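Local coordinates for protein interacting with HSP90 1 (Saccharomyces cerevisiae, PDB 4CGU) that takes part in pre-rRNA processing and is required for the interaction of NOP58 with snoRNA, at residues 117-120 / 121-125; 86-90 / 91-95. All blocks are in the same frame, centred on the assembly; numbering follows the deposited sequence.

Contact 1 of 2, residues 117-120 / 121-125; sequences FAEN and ILYIN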
ATOM      1  N   PHE B 117       3.269  10.230  -1.226  1.00 20.63           N
ATOM      2  CA  PHE B 117       4.376   9.526  -1.872  1.00 23.90           C
ATOM      3  C   PHE B 117       5.531  10.439  -2.295  1.00 23.66           C
ATOM      4  O   PHE B 117       6.694  10.131  -2.041  1.00 24.70           O
ATOM      5  CB  PHE B 117       3.879   8.729  -3.088  1.00 18.31           C
ATOM      6  CG  PHE B 117       2.773   7.751  -2.772  1.00 18.87           C
ATOM      7  CD1 PHE B 117       3.058   6.512  -2.222  1.00 16.58           C
ATOM      8  CD2 PHE B 117       1.452   8.067  -3.049  1.00 19.16           C
ATOM      9  CE1 PHE B 117       2.046   5.615  -1.937  1.00 18.24           C
ATOM     10  CE2 PHE B 117       0.439   7.173  -2.776  1.00 17.20           C
ATOM     11  CZ  PHE B 117       0.740   5.943  -2.208  1.00 14.63           C
ATOM     12  N   ALA B 118       5.206  11.548  -2.949  1.00 21.07           N
ATOM     13  CA  ALA B 118       6.223  12.460  -3.472  1.00 27.86           C
ATOM     14  C   ALA B 118       6.947  13.215  -2.365  1.00 27.04           C
ATOM     15  O   ALA B 118       8.144  13.466  -2.461  1.00 27.30           O
ATOM     16  CB  ALA B 118       5.603  13.441  -4.471  1.00 18.95           C
ATOM     17  N   GLU B 119       6.220  13.569  -1.312  1.00 22.19           N
ATOM     18  CA  GLU B 119       6.810  14.288  -0.193  1.00 25.63           C
ATOM     19  C   GLU B 119       7.542  13.338   0.740  1.00 28.83           C
ATOM     20  O   GLU B 119       8.454  13.747   1.459  1.00 29.17           O
ATOM     21  CB  GLU B 119       5.732  15.020   0.598  1.00 26.52           C
ATOM     22  CG  GLU B 119       5.052  16.154  -0.139  1.00 24.97           C
ATOM     23  CD  GLU B 119       3.862  16.677   0.632  1.00 25.41           C
ATOM     24  OE1 GLU B 119       3.553  16.097   1.694  1.00 26.68           O
ATOM     25  OE2 GLU B 119       3.231  17.658   0.187  1.00 36.24           O
ATOM     26  N   ASN B 120       7.143  12.069   0.713  1.00 25.45           N
ATOM     27  CA  ASN B 120       7.599  11.092   1.694  1.00 22.70           C
ATOM     28  C   ASN B 120       7.292  11.585   3.116  1.00 23.49           C
ATOM     29  O   ASN B 120       8.137  11.537   4.011  1.00 27.64           O
ATOM     30  CB  ASN B 120       9.086  10.767   1.506  1.00 22.90           C
ATOM     31  CG  ASN B 120       9.530   9.559   2.314  1.00 30.26           C
ATOM     32  OD1 ASN B 120       8.778   8.602   2.490  1.00 34.75           O
ATOM     33  ND2 ASN B 120      10.753   9.605   2.817  1.00 26.54           N
ATOM     34  N   ILE B 121       6.068  12.066   3.303  1.00 19.26           N
ATOM     35  CA  ILE B 121       5.609  12.544   4.601  1.00 24.92           C
ATOM     36  C   ILE B 121       4.391  11.755   5.059  1.00 24.05           C
ATOM     37  O   ILE B 121       3.433  11.576   4.303  1.00 20.46           O
ATOM     38  CB  ILE B 121       5.201  14.035   4.551  1.00 22.51           C
ATOM     39  CG1 ILE B 121       6.412  14.934   4.301  1.00 26.88           C
ATOM     40  CG2 ILE B 121       4.499  14.445   5.841  1.00 24.51           C
ATOM     41  CD1 ILE B 121       6.050  16.411   4.236  1.00 25.37           C
ATOM     42  N   LEU B 122       4.432  11.288   6.300  1.00 21.64           N
ATOM     43  CA  LEU B 122       3.289  10.632   6.906  1.00 21.21           C
ATOM     44  C   LEU B 122       2.517  11.631   7.752  1.00 26.35           C
ATOM     45  O   LEU B 122       2.962  12.024   8.820  1.00 29.29           O
ATOM     46  CB  LEU B 122       3.741   9.456   7.773  1.00 17.95           C
ATOM     47  CG  LEU B 122       2.606   8.710   8.478  1.00 17.46           C
ATOM     48  CD1 LEU B 122       1.631   8.117   7.467  1.00 19.09           C
ATOM     49  CD2 LEU B 122       3.159   7.625   9.378  1.00 23.99           C
ATOM     50  N   TYR B 123       1.361  12.053   7.262  1.00 20.24           N
ATOM     51  CA  TYR B 123       0.502  12.959   8.001  1.00 24.08           C
ATOM     52  C   TYR B 123      -0.296  12.151   8.998  1.00 29.65           C
ATOM     53  O   TYR B 123      -0.775  11.068   8.674  1.00 27.45           O
ATOM     54  CB  TYR B 123      -0.416  13.717   7.042  1.00 21.35           C
ATOM     55  CG  TYR B 123       0.356  14.662   6.151  1.00 30.06           C
ATOM     56  CD1 TYR B 123       0.647  15.960   6.566  1.00 30.10           C
ATOM     57  CD2 TYR B 123       0.822  14.249   4.908  1.00 26.71           C
ATOM     58  CE1 TYR B 123       1.369  16.825   5.759  1.00 28.39           C
ATOM     59  CE2 TYR B 123       1.539  15.108   4.092  1.00 36.26           C
ATOM     60  CZ  TYR B 123       1.813  16.391   4.523  1.00 31.83           C
ATOM     61  OH  TYR B 123       2.533  17.239   3.713  1.00 36.66           O
ATOM     62  N   ILE B 124      -0.411  12.665  10.217  1.00 23.80           N
ATOM     63  CA  ILE B 124      -1.102  11.955  11.288  1.00 22.52           C
ATOM     64  C   ILE B 124      -2.493  12.540  11.506  1.00 31.72           C
ATOM     65  O   ILE B 124      -3.487  11.818  11.504  1.00 32.34           O
ATOM     66  CB  ILE B 124      -0.286  11.989  12.596  1.00 25.21           C
ATOM     67  CG1 ILE B 124       1.069  11.312  12.378  1.00 25.56           C
ATOM     68  CG2 ILE B 124      -1.052  11.313  13.737  1.00 23.17           C
ATOM     69  CD1 ILE B 124       0.977   9.838  11.977  1.00 21.02           C
ATOM     70  N   ASN B 125      -2.546  13.854  11.695  1.00 32.37           N
ATOM     71  CA  ASN B 125      -3.801  14.596  11.657  1.00 31.23           C
ATOM     72  C   ASN B 125      -3.555  16.049  11.278  1.00 35.67           C
ATOM     73  O   ASN B 125      -2.507  16.375  10.725  1.00 36.78           O
ATOM     74  CB  ASN B 125      -4.596  14.475  12.968  1.00 38.08           C
ATOM     75  CG  ASN B 125      -3.784  14.845  14.204  1.00 34.27           C
ATOM     76  OD1 ASN B 125      -2.891  15.694  14.160  1.00 30.10           O
ATOM     77  ND2 ASN B 125      -4.111  14.207  15.326  1.00 33.65           N
TER
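A G1 beta bulge closes the short hairpin between strands 114-116 and 121-123 of the Pih1 CS domain, and Glu119 in its turn reaches back to Tyr123, the last residue of the second strand. Asn120 and Ile121 together face Asn116; Asn120 takes up the positive-phi conformation (phi 56°) that belongs to the first position of such a bulge. The Asn116 side chain accepts a hydrogen bond from Glu119 N, and Asn120 OD1 bonds to the hydroxyl of Tyr115, so the turn is pinned from the preceding strand.

The side-chain link is a short hydrogen bond in which Tyr123 OH donates to Glu119 OE1 at 2.5 Å. The phenol meets the carboxylate on its syn side, 26° out of its plane, while OE1 itself sits at the edge of the ring; the two planes are 58° apart. Glu119 gets there on a chain extended beyond CG, which crosses the tyrosine at about a right angle. Ile121 packs against both partners of this bond. On the glutamate side its CG1 lies against Glu119 CB, and its CD1 is 3.6 Å from Glu119 OE1. On the tyrosine side its CG2 rests over one face of the Tyr123 ring, offset toward the rim.

Because the phenol donates the hydrogen bond, OE1 acts as acceptor, which would be expected to favour the charged carboxylate, and with isoleucine against both partners the bond should limit rotation of the tyrosine ring at the protein surface.

Contact 2 of 2, residues 86-90 / 91-95; sequences KRFKG and AAYKL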
ATOM      1  N   LYS B  86      13.166   6.035  16.401  1.00 17.25           N
ATOM      2  CA  LYS B  86      14.261   5.114  16.670  1.00 19.32           C
ATOM      3  C   LYS B  86      14.516   4.248  15.444  1.00 28.49           C
ATOM      4  O   LYS B  86      13.575   3.746  14.833  1.00 26.61           O
ATOM      5  CB  LYS B  86      13.929   4.232  17.872  1.00 19.22           C
ATOM      6  CG  LYS B  86      15.025   3.242  18.237  1.00 32.85           C
ATOM      7  CD  LYS B  86      14.635   2.420  19.453  1.00 31.75           C
ATOM      8  CE  LYS B  86      15.651   1.321  19.745  1.00 37.33           C
ATOM      9  NZ  LYS B  86      15.152   0.355  20.779  1.00 43.60           N
ATOM     10  N   ARG B  87      15.788   4.081  15.090  1.00 20.51           N
ATOM     11  CA  ARG B  87      16.170   3.298  13.920  1.00 21.64           C
ATOM     12  C   ARG B  87      16.560   1.878  14.301  1.00 25.12           C
ATOM     13  O   ARG B  87      16.986   1.622  15.423  1.00 26.97           O
ATOM     14  CB  ARG B  87      17.318   3.975  13.162  1.00 25.73           C
ATOM     15  CG  ARG B  87      16.915   5.250  12.442  1.00 25.78           C
ATOM     16  CD  ARG B  87      16.034   4.963  11.239  1.00 23.69           C
ATOM     17  NE  ARG B  87      16.806   4.453  10.109  1.00 32.00           N
ATOM     18  CZ  ARG B  87      17.368   5.214   9.174  1.00 35.49           C
ATOM     19  NH1 ARG B  87      17.246   6.536   9.223  1.00 23.17           N
ATOM     20  NH2 ARG B  87      18.054   4.650   8.188  1.00 33.83           N
ATOM     21  N   PHE B  88      16.411   0.958  13.356  1.00 21.94           N
ATOM     22  CA  PHE B  88      16.675  -0.452  13.606  1.00 23.25           C
ATOM     23  C   PHE B  88      17.497  -1.048  12.470  1.00 28.76           C
ATOM     24  O   PHE B  88      17.368  -0.638  11.317  1.00 25.91           O
ATOM     25  CB  PHE B  88      15.361  -1.230  13.740  1.00 28.28           C
ATOM     26  CG  PHE B  88      14.580  -0.905  14.984  1.00 32.94           C
ATOM     27  CD1 PHE B  88      13.703   0.169  15.010  1.00 24.51           C
ATOM     28  CD2 PHE B  88      14.708  -1.686  16.121  1.00 25.85           C
ATOM     29  CE1 PHE B  88      12.982   0.463  16.148  1.00 27.62           C
ATOM     30  CE2 PHE B  88      13.986  -1.396  17.261  1.00 32.78           C
ATOM     31  CZ  PHE B  88      13.124  -0.318  17.277  1.00 29.93           C
ATOM     32  N   LYS B  89      18.336  -2.022  12.806  1.00 35.71           N
ATOM     33  CA  LYS B  89      19.109  -2.760  11.814  1.00 35.43           C
ATOM     34  C   LYS B  89      18.705  -4.230  11.856  1.00 34.23           C
ATOM     35  O   LYS B  89      18.384  -4.756  12.920  1.00 31.65           O
ATOM     36  CB  LYS B  89      20.607  -2.633  12.099  1.00 31.12           C
ATOM     37  CG  LYS B  89      21.132  -1.207  12.084  1.00 40.31           C
ATOM     38  CD  LYS B  89      22.593  -1.151  12.501  1.00 34.06           C
ATOM     39  CE  LYS B  89      23.128   0.265  12.409  1.00 34.74           C
ATOM     40  NZ  LYS B  89      24.561   0.339  12.797  1.00 32.77           N
ATOM     41  N   GLY B  90      18.714  -4.882  10.697  1.00 43.24           N
ATOM     42  CA  GLY B  90      18.416  -6.302  10.599  1.00 38.37           C
ATOM     43  C   GLY B  90      17.032  -6.717  11.079  1.00 48.69           C
ATOM     44  O   GLY B  90      16.843  -7.833  11.566  1.00 42.30           O
ATOM     45  N   ALA B  91      16.057  -5.823  10.941  1.00 39.04           N
ATOM     46  CA  ALA B  91      14.684  -6.131  11.334  1.00 40.28           C
ATOM     47  C   ALA B  91      13.708  -5.932  10.172  1.00 29.99           C
ATOM     48  O   ALA B  91      14.076  -5.395   9.125  1.00 29.74           O
ATOM     49  CB  ALA B  91      14.270  -5.288  12.542  1.00 31.11           C
ATOM     50  N   ALA B  92      12.467  -6.368  10.361  1.00 29.08           N
ATOM     51  CA  ALA B  92      11.445  -6.247   9.327  1.00 25.11           C
ATOM     52  C   ALA B  92      11.135  -4.783   9.020  1.00 33.63           C
ATOM     53  O   ALA B  92      10.671  -4.444   7.932  1.00 34.39           O
ATOM     54  CB  ALA B  92      10.182  -6.994   9.743  1.00 32.33           C
ATOM     55  N   TYR B  93      11.404  -3.915   9.989  1.00 30.33           N
ATOM     56  CA  TYR B  93      11.230  -2.479   9.813  1.00 27.34           C
ATOM     57  C   TYR B  93      12.559  -1.781  10.076  1.00 27.22           C
ATOM     58  O   TYR B  93      13.446  -2.350  10.705  1.00 26.45           O
ATOM     59  CB  TYR B  93      10.156  -1.956  10.768  1.00 22.63           C
ATOM     60  CG  TYR B  93      10.250  -2.552  12.156  1.00 26.49           C
ATOM     61  CD1 TYR B  93      11.144  -2.047  13.090  1.00 25.14           C
ATOM     62  CD2 TYR B  93       9.455  -3.632  12.525  1.00 21.85           C
ATOM     63  CE1 TYR B  93      11.238  -2.594  14.356  1.00 25.34           C
ATOM     64  CE2 TYR B  93       9.542  -4.181  13.793  1.00 24.72           C
ATOM     65  CZ  TYR B  93      10.436  -3.654  14.703  1.00 28.96           C
ATOM     66  OH  TYR B  93      10.534  -4.189  15.966  1.00 31.63           O
ATOM     67  N   LYS B  94      12.694  -0.556   9.579  1.00 21.48           N
ATOM     68  CA  LYS B  94      13.908   0.226   9.771  1.00 24.91           C
ATOM     69  C   LYS B  94      13.689   1.309  10.815  1.00 28.59           C
ATOM     70  O   LYS B  94      14.634   1.769  11.462  1.00 29.71           O
ATOM     71  CB  LYS B  94      14.323   0.895   8.463  1.00 24.76           C
ATOM     72  CG  LYS B  94      14.580  -0.062   7.310  1.00 32.16           C
ATOM     73  CD  LYS B  94      15.703  -1.019   7.638  1.00 42.46           C
ATOM     74  CE  LYS B  94      15.992  -1.955   6.470  1.00 54.75           C
ATOM     75  NZ  LYS B  94      17.042  -2.959   6.819  1.00 62.50           N
ATOM     76  N   LEU B  95      12.438   1.723  10.971  1.00 27.69           N
ATOM     77  CA  LEU B  95      12.123   2.897  11.767  1.00 21.40           C
ATOM     78  C   LEU B  95      10.896   2.663  12.632  1.00 23.48           C
ATOM     79  O   LEU B  95       9.892   2.113  12.167  1.00 19.73           O
ATOM     80  CB  LEU B  95      11.872   4.091  10.841  1.00 19.05           C
ATOM     81  CG  LEU B  95      11.403   5.388  11.495  1.00 31.87           C
ATOM     82  CD1 LEU B  95      12.525   6.034  12.312  1.00 23.80           C
ATOM     83  CD2 LEU B  95      10.858   6.346  10.448  1.00 21.94           C
TER
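The edge of the Tyr93 ring is turned to one face of Phe88 in a T-shaped stack, with Tyr93 CE1 3.7 Å above the Phe88 plane and over its centre. Centroids lie 5.1 Å apart and the planes are at 88°. At the Phe88 edge is the backbone of Lys94 and Leu95, and Phe88 CD1 in turn lies at the edge of Tyr93. The stack belongs to the beta hairpin that joins strands 81-87 and 95-101 of the CS-domain sheet. Tyr93 has its CG between the backbone N and the carbonyl carbon (chi1 42°), which aims CE1 at the phenylalanine; its hydroxyl bonds to the backbone of another protein chain, and its ring also meets that of Tyr157.

The turn passes through Gly90, whose phi is positive. On the strand side of the turn, Phe88 N donates to Lys94 O at 2.7 Å, approaching from above the carbonyl plane, and Arg87 pairs with Leu95 in an antiparallel non-hydrogen-bonded position. Lys94 and Leu95 both face Ile158 in a classic beta bulge at the start of the second strand. The Arg87 chain bends at chi2 and chi3, bringing CD against Lys94 O and Leu95, and its NH2 forms a salt bridge with Asp135. Arg87 CD lies 3.8 Å from Leu95 CD1, and that same methyl approaches Lys86 O to 3.6 Å.

In the fold
Contact 2 comes first along the chain, and contact 1 follows in series, both inside the CS domain of Pih1. Their centres are 19 Å apart and their nearest atoms about 8 Å, without touching. Each is a hairpin end, but in different sheets: contact 2 joins strands 81-87 and 95-101 of the four-stranded sheet, contact 1 strands 114-116 and 121-123 of the three-stranded one. The sheets meet where Leu122 and Ile124 pack on strand 153-157, which neighbours strand 95-101. Residues of both contacts also touch the chain of another protein in the assembly, consistent with both lying at the edge of that interface.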